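Local coordinates for protein rhodopsin (Todarodes pacificus, PDB 2Z73) that absorbs light through its bound retinal and signals through G proteins to phospholipase C, serving vision at low light intensity, at residues M126-I129 / S130-R133; I213-I216 / F217-F221. All coordinates share one frame; numbering follows the deposited sequence.

Overall arrangement
Both contacts are short helical runs, of eight and nine residues, on transmembrane helices lying against each other, contact 1 on helix 104-138 and contact 2 on helix 195-224, the third and fifth of the receptor. Their centres are about 9 Å apart. Four packing approaches join them: Ser-130 O lies 3.2 Å from Cys-219 CB, Ser-130 CB 3.4 Å from Tyr-220 CE2, Ile-131 CA 3.7 Å from Cys-219 SG, and Ile-131 CG1 3.8 Å from Ile-215 CG2. Retinal lies beyond the 126 and 213 ends, about 10 Å from the side chain of Met-126 and 7 Å from that of Ile-213, while Asp-132 and Arg-133 mark the cytoplasmic end.

Contact 1 (M126-I129 / S130-R133); sequences MAMI and SIDR. With BOG (octyl beta-D-glucopyranoside), chain C.
The backbone N of Arg-133 donates to Ile-129 O at 3.0 Å, with an N-H...O angle of 161°, and the same carbonyl oxygen also lies 3.2 Å from Arg-133 CG. One residue back, Asp-132 N reaches Met-128 O at 3.2 Å, and Ile-131 N reaches Ala-127 O, so i to i+4 bonds run through the helix. Ala-127 O also receives Ser-130 OG, which with chi1 at 70° swings back over the preceding turn; the modelled bond is very short and its exact geometry doubtful. On the flank toward helix 149-167, Met-128 and Ile-131 lie side by side, SD 4.1 Å from CD1.

Asp-132 and Arg-133 form, with the tyrosine that follows, the DRY motif at the cytoplasmic end of the third transmembrane helix, as in class A receptors. Their salt bridge runs from Arg-133 NH2 to Asp-132 OD1 at 2.7 Å. The donor meets the syn side of the carboxylate but stands 31° out of its plane, while OD1 stays close to the guanidinium plane; NE adds a weak bond to the same oxygen. Bends at chi2 and chi3 fold the arginine back beside its neighbour. The detergent octyl glucoside lays its alkyl chain across one guanidinium face, C4' 3.8 Å above its centre.

With an alanine in place of Arg-133, Asp-132 OD1 would probably lose its charged mate and Glu-256, on helix 246-286, the salt bridge it makes with NH1. Leu-259 and Ala-260 of that helix pack on the arginine, and Ile-223 of helix 195-224 touches it.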
ATOM      1  N   MET A 126       6.457  -1.318   1.452  1.00 50.05           N
ATOM      2  CA  MET A 126       7.023  -0.631   0.300  1.00 52.27           C
ATOM      3  C   MET A 126       8.426  -0.151   0.675  1.00 53.64           C
ATOM      4  O   MET A 126       9.345  -0.201  -0.141  1.00 52.59           O
ATOM      5  CB  MET A 126       6.134   0.542  -0.131  1.00 51.31           C
ATOM      6  CG  MET A 126       4.902   0.111  -0.919  1.00 52.04           C
ATOM      7  SD  MET A 126       3.842   1.479  -1.471  1.00 56.93           S
ATOM      8  CE  MET A 126       2.199   0.857  -1.080  1.00 54.16           C
ATOM      9  N   ALA A 127       8.595   0.282   1.923  1.00 54.04           N
ATOM     10  CA  ALA A 127       9.901   0.735   2.382  1.00 53.60           C
ATOM     11  C   ALA A 127      10.909  -0.410   2.206  1.00 55.66           C
ATOM     12  O   ALA A 127      11.990  -0.211   1.645  1.00 57.40           O
ATOM     13  CB  ALA A 127       9.828   1.156   3.845  1.00 55.96           C
ATOM     14  N   MET A 128      10.554  -1.606   2.681  1.00 55.64           N
ATOM     15  CA  MET A 128      11.429  -2.765   2.555  1.00 55.03           C
ATOM     16  C   MET A 128      11.710  -3.046   1.084  1.00 55.92           C
ATOM     17  O   MET A 128      12.786  -3.537   0.719  1.00 54.67           O
ATOM     18  CB  MET A 128      10.787  -4.009   3.168  1.00 56.16           C
ATOM     19  CG  MET A 128      10.463  -3.890   4.633  1.00 58.22           C
ATOM     20  SD  MET A 128      11.882  -3.309   5.568  1.00 63.61           S
ATOM     21  CE  MET A 128      11.101  -2.047   6.553  1.00 61.34           C
ATOM     22  N   ILE A 129      10.733  -2.747   0.233  1.00 56.68           N
ATOM     23  CA  ILE A 129      10.904  -2.977  -1.186  1.00 58.09           C
ATOM     24  C   ILE A 129      11.851  -1.937  -1.755  1.00 59.58           C
ATOM     25  O   ILE A 129      12.649  -2.235  -2.645  1.00 60.85           O
ATOM     26  CB  ILE A 129       9.574  -2.895  -1.945  1.00 57.54           C
ATOM     27  CG1 ILE A 129       8.627  -3.992  -1.459  1.00 58.96           C
ATOM     28  CG2 ILE A 129       9.829  -3.045  -3.447  1.00 57.74           C
ATOM     29  CD1 ILE A 129       7.234  -3.936  -2.085  1.00 56.78           C
ATOM     30  N   SER A 130      11.766  -0.718  -1.235  1.00 59.39           N
ATOM     31  CA  SER A 130      12.620   0.367  -1.698  1.00 59.21           C
ATOM     32  C   SER A 130      14.064   0.093  -1.295  1.00 58.89           C
ATOM     33  O   SER A 130      15.002   0.563  -1.944  1.00 61.70           O
ATOM     34  CB  SER A 130      12.169   1.699  -1.096  1.00 59.60           C
ATOM     35  OG  SER A 130      12.442   1.740   0.293  1.00 61.77           O
ATOM     36  N   ILE A 131      14.236  -0.672  -0.222  1.00 54.87           N
ATOM     37  CA  ILE A 131      15.562  -1.014   0.265  1.00 51.75           C
ATOM     38  C   ILE A 131      16.191  -2.052  -0.649  1.00 54.24           C
ATOM     39  O   ILE A 131      17.370  -1.964  -1.006  1.00 54.61           O
ATOM     40  CB  ILE A 131      15.491  -1.565   1.685  1.00 49.74           C
ATOM     41  CG1 ILE A 131      14.969  -0.478   2.625  1.00 48.66           C
ATOM     42  CG2 ILE A 131      16.845  -2.046   2.124  1.00 49.85           C
ATOM     43  CD1 ILE A 131      14.851  -0.917   4.061  1.00 51.33           C
ATOM     44  N   ASP A 132      15.394  -3.048  -1.025  1.00 54.49           N
ATOM     45  CA  ASP A 132      15.870  -4.096  -1.918  1.00 51.14           C
ATOM     46  C   ASP A 132      16.296  -3.436  -3.219  1.00 49.78           C
ATOM     47  O   ASP A 132      17.339  -3.765  -3.772  1.00 50.72           O
ATOM     48  CB  ASP A 132      14.765  -5.114  -2.181  1.00 47.79           C
ATOM     49  CG  ASP A 132      15.098  -6.048  -3.313  1.00 45.99           C
ATOM     50  OD1 ASP A 132      14.506  -5.903  -4.395  1.00 43.34           O
ATOM     51  OD2 ASP A 132      15.957  -6.921  -3.118  1.00 47.96           O
ATOM     52  N   ARG A 133      15.477  -2.503  -3.695  1.00 50.45           N
ATOM     53  CA  ARG A 133      15.776  -1.791  -4.928  1.00 54.03           C
ATOM     54  C   ARG A 133      17.130  -1.085  -4.825  1.00 56.61           C
ATOM     55  O   ARG A 133      17.926  -1.107  -5.764  1.00 54.15           O
ATOM     56  CB  ARG A 133      14.675  -0.781  -5.237  1.00 52.55           C
ATOM     57  CG  ARG A 133      13.345  -1.397  -5.660  1.00 52.06           C
ATOM     58  CD  ARG A 133      13.479  -2.290  -6.888  1.00 51.29           C
ATOM     59  NE  ARG A 133      14.093  -3.576  -6.552  1.00 53.67           N
ATOM     60  CZ  ARG A 133      14.527  -4.471  -7.438  1.00 53.11           C
ATOM     61  NH1 ARG A 133      14.427  -4.245  -8.744  1.00 52.05           N
ATOM     62  NH2 ARG A 133      15.074  -5.595  -7.013  1.00 50.46           N
TER
HETATM   63  C1  BOG C1005      13.978 -10.291  -9.524  1.00100.97           C
HETATM   64  O1  BOG C1005      13.691  -9.089  -8.951  1.00 93.99           O
HETATM   65  C2  BOG C1005      13.779  -9.961 -10.981  1.00103.78           C
HETATM   66  O2  BOG C1005      12.400  -9.528 -11.299  1.00105.33           O
HETATM   67  C3  BOG C1005      14.106 -11.241 -11.604  1.00105.97           C
HETATM   68  O3  BOG C1005      13.943 -10.946 -12.944  1.00105.83           O
HETATM   69  C4  BOG C1005      15.582 -11.668 -11.223  1.00106.64           C
HETATM   70  O4  BOG C1005      15.905 -12.886 -11.816  1.00107.27           O
HETATM   71  C5  BOG C1005      15.727 -11.963  -9.790  1.00106.27           C
HETATM   72  O5  BOG C1005      15.393 -10.711  -9.201  1.00103.92           O
HETATM   73  C6  BOG C1005      17.209 -12.376  -9.400  1.00107.22           C
HETATM   74  O6  BOG C1005      17.272 -12.679  -7.905  1.00106.49           O
HETATM   75  C1' BOG C1005      12.966  -9.518  -7.834  1.00 83.53           C
HETATM   76  C2' BOG C1005      12.953  -8.312  -7.037  1.00 77.28           C
HETATM   77  C3' BOG C1005      11.492  -8.096  -6.830  1.00 71.90           C
HETATM   78  C4' BOG C1005      11.426  -6.678  -6.890  1.00 67.89           C
HETATM   79  C5' BOG C1005      10.079  -6.364  -6.353  1.00 61.85           C
HETATM   80  C6' BOG C1005       9.795  -5.135  -7.025  1.00 59.91           C
HETATM   81  C7' BOG C1005       8.427  -4.859  -6.550  1.00 60.11           C
HETATM   82  C8' BOG C1005       7.908  -4.083  -7.631  1.00 54.52           C

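Contact 2 (I213-I216 / F217-F221); sequences ILII and FFCYF
Ile-216 and Tyr-220 make the tight side of this helical run. The CG2 branch of the isoleucine meets the tyrosine at the ring edge, near its plane, 3.3 Å from CD2 and 3.5 Å from CE2, and the two side chains run obliquely past one another. CG2 stands opposite the backbone N of Ile-216 while CG1 lies beside that N (chi1 -71°), which leaves CG2 the branch nearer the following turn. Close by, Ile-216 O accepts two amides. Tyr-220 N approaches almost in line with the carbonyl, at 2.8 Å and an N-H...O angle of 166°, whereas Cys-219 N comes from above the carbonyl plane, 54° out of it. Because Cys-219 N also donates to Ile-215 O at 2.9 Å, this amide is shared between i-3 and i-4 acceptors. The cysteine side chain adds a lighter touch, SG lying 4.2 Å from Ile-215 CG2. Ile-216 and Tyr-220 are further covered by helix 246-286, through Val-267 for the isoleucine and Ser-263 and Ile-264 for the tyrosine.

The other side is loose. Phe-217 and Phe-218 lie on the surface, and backbone rather than side chains ties them back: Phe-217 N donates to Ile-213 O at 2.9 Å and Phe-218 N to Leu-214 O at 2.8 Å. With CG anti to the backbone N in both residues, their rings lean outward, and their CB atoms make the closest approaches to the preceding turn. Leu-214 shares this surface, consistent with a lipid-facing flank. Ile-215, Cys-219 and Tyr-220 touch Ser-130 and Ile-131 of helix 104-138, so one flank is buried and one lies on the surface in this fifth transmembrane helix of the seven-helix rhodopsin fold.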
ATOM      1  N   ILE A 213       8.471   6.822   4.860  1.00 55.03           N
ATOM      2  CA  ILE A 213       8.648   7.763   3.770  1.00 56.73           C
ATOM      3  C   ILE A 213      10.130   8.109   3.644  1.00 58.05           C
ATOM      4  O   ILE A 213      10.688   8.103   2.549  1.00 56.26           O
ATOM      5  CB  ILE A 213       7.845   9.047   4.006  1.00 55.79           C
ATOM      6  CG1 ILE A 213       6.348   8.744   3.860  1.00 56.31           C
ATOM      7  CG2 ILE A 213       8.309  10.123   3.050  1.00 55.32           C
ATOM      8  CD1 ILE A 213       5.445   9.963   3.852  1.00 57.79           C
ATOM      9  N   LEU A 214      10.766   8.401   4.774  1.00 59.91           N
ATOM     10  CA  LEU A 214      12.183   8.737   4.777  1.00 61.71           C
ATOM     11  C   LEU A 214      12.991   7.601   4.164  1.00 62.36           C
ATOM     12  O   LEU A 214      13.880   7.827   3.339  1.00 62.13           O
ATOM     13  CB  LEU A 214      12.657   9.016   6.203  1.00 63.98           C
ATOM     14  CG  LEU A 214      12.080  10.282   6.844  1.00 67.73           C
ATOM     15  CD1 LEU A 214      12.467  10.342   8.317  1.00 69.53           C
ATOM     16  CD2 LEU A 214      12.594  11.510   6.105  1.00 68.18           C
ATOM     17  N   ILE A 215      12.681   6.376   4.570  1.00 62.60           N
ATOM     18  CA  ILE A 215      13.368   5.211   4.031  1.00 60.71           C
ATOM     19  C   ILE A 215      13.166   5.210   2.518  1.00 60.09           C
ATOM     20  O   ILE A 215      14.112   5.036   1.756  1.00 60.94           O
ATOM     21  CB  ILE A 215      12.800   3.911   4.625  1.00 61.70           C
ATOM     22  CG1 ILE A 215      13.061   3.874   6.127  1.00 63.31           C
ATOM     23  CG2 ILE A 215      13.443   2.715   3.969  1.00 61.28           C
ATOM     24  CD1 ILE A 215      12.496   2.648   6.815  1.00 65.32           C
ATOM     25  N   ILE A 216      11.926   5.411   2.089  1.00 59.22           N
ATOM     26  CA  ILE A 216      11.620   5.446   0.666  1.00 60.42           C
ATOM     27  C   ILE A 216      12.514   6.463  -0.051  1.00 61.54           C
ATOM     28  O   ILE A 216      13.370   6.080  -0.844  1.00 58.27           O
ATOM     29  CB  ILE A 216      10.129   5.800   0.430  1.00 59.25           C
ATOM     30  CG1 ILE A 216       9.249   4.620   0.848  1.00 58.17           C
ATOM     31  CG2 ILE A 216       9.894   6.144  -1.025  1.00 55.69           C
ATOM     32  CD1 ILE A 216       7.798   4.975   1.049  1.00 59.17           C
ATOM     33  N   PHE A 217      12.324   7.749   0.242  1.00 65.78           N
ATOM     34  CA  PHE A 217      13.114   8.816  -0.379  1.00 69.89           C
ATOM     35  C   PHE A 217      14.619   8.576  -0.307  1.00 69.08           C
ATOM     36  O   PHE A 217      15.336   8.791  -1.292  1.00 66.65           O
ATOM     37  CB  PHE A 217      12.775  10.182   0.253  1.00 72.25           C
ATOM     38  CG  PHE A 217      13.742  11.289  -0.122  1.00 75.66           C
ATOM     39  CD1 PHE A 217      14.908  11.498   0.612  1.00 75.30           C
ATOM     40  CD2 PHE A 217      13.490  12.114  -1.215  1.00 75.62           C
ATOM     41  CE1 PHE A 217      15.807  12.509   0.268  1.00 72.60           C
ATOM     42  CE2 PHE A 217      14.388  13.129  -1.564  1.00 76.45           C
ATOM     43  CZ  PHE A 217      15.547  13.324  -0.818  1.00 73.24           C
ATOM     44  N   PHE A 218      15.095   8.141   0.857  1.00 68.83           N
ATOM     45  CA  PHE A 218      16.517   7.870   1.052  1.00 69.89           C
ATOM     46  C   PHE A 218      17.005   6.774   0.121  1.00 69.74           C
ATOM     47  O   PHE A 218      18.167   6.756  -0.259  1.00 69.93           O
ATOM     48  CB  PHE A 218      16.785   7.468   2.507  1.00 72.27           C
ATOM     49  CG  PHE A 218      18.191   6.984   2.761  1.00 72.73           C
ATOM     50  CD1 PHE A 218      18.557   5.675   2.461  1.00 72.39           C
ATOM     51  CD2 PHE A 218      19.148   7.839   3.300  1.00 72.52           C
ATOM     52  CE1 PHE A 218      19.852   5.228   2.696  1.00 72.63           C
ATOM     53  CE2 PHE A 218      20.444   7.401   3.537  1.00 71.71           C
ATOM     54  CZ  PHE A 218      20.798   6.094   3.236  1.00 73.39           C
ATOM     55  N   CYS A 219      16.110   5.857  -0.236  1.00 71.65           N
ATOM     56  CA  CYS A 219      16.454   4.752  -1.127  1.00 72.05           C
ATOM     57  C   CYS A 219      16.320   5.138  -2.593  1.00 72.40           C
ATOM     58  O   CYS A 219      17.189   4.826  -3.403  1.00 71.90           O
ATOM     59  CB  CYS A 219      15.570   3.535  -0.839  1.00 72.32           C
ATOM     60  SG  CYS A 219      16.034   2.596   0.634  1.00 70.07           S
ATOM     61  N   TYR A 220      15.231   5.807  -2.939  1.00 73.80           N
ATOM     62  CA  TYR A 220      15.043   6.194  -4.321  1.00 78.15           C
ATOM     63  C   TYR A 220      15.926   7.361  -4.692  1.00 78.51           C
ATOM     64  O   TYR A 220      16.525   7.368  -5.765  1.00 78.19           O
ATOM     65  CB  TYR A 220      13.571   6.502  -4.597  1.00 81.98           C
ATOM     66  CG  TYR A 220      12.735   5.243  -4.543  1.00 87.40           C
ATOM     67  CD1 TYR A 220      13.009   4.172  -5.393  1.00 87.81           C
ATOM     68  CD2 TYR A 220      11.730   5.089  -3.595  1.00 90.10           C
ATOM     69  CE1 TYR A 220      12.310   2.980  -5.295  1.00 90.18           C
ATOM     70  CE2 TYR A 220      11.023   3.898  -3.487  1.00 92.83           C
ATOM     71  CZ  TYR A 220      11.320   2.846  -4.339  1.00 93.35           C
ATOM     72  OH  TYR A 220      10.643   1.651  -4.217  1.00 96.41           O
ATOM     73  N   PHE A 221      16.032   8.346  -3.807  1.00 80.13           N
ATOM     74  CA  PHE A 221      16.890   9.480  -4.114  1.00 83.50           C
ATOM     75  C   PHE A 221      18.318   8.960  -4.226  1.00 83.18           C
ATOM     76  O   PHE A 221      19.163   9.569  -4.884  1.00 83.47           O
ATOM     77  CB  PHE A 221      16.820  10.540  -3.018  1.00 86.55           C
ATOM     78  CG  PHE A 221      17.637  11.764  -3.320  1.00 89.08           C
ATOM     79  CD1 PHE A 221      17.298  12.592  -4.386  1.00 89.68           C
ATOM     80  CD2 PHE A 221      18.756  12.081  -2.555  1.00 89.72           C
ATOM     81  CE1 PHE A 221      18.059  13.717  -4.686  1.00 91.30           C
ATOM     82  CE2 PHE A 221      19.523  13.204  -2.846  1.00 90.52           C
ATOM     83  CZ  PHE A 221      19.173  14.025  -3.914  1.00 91.23           C
TER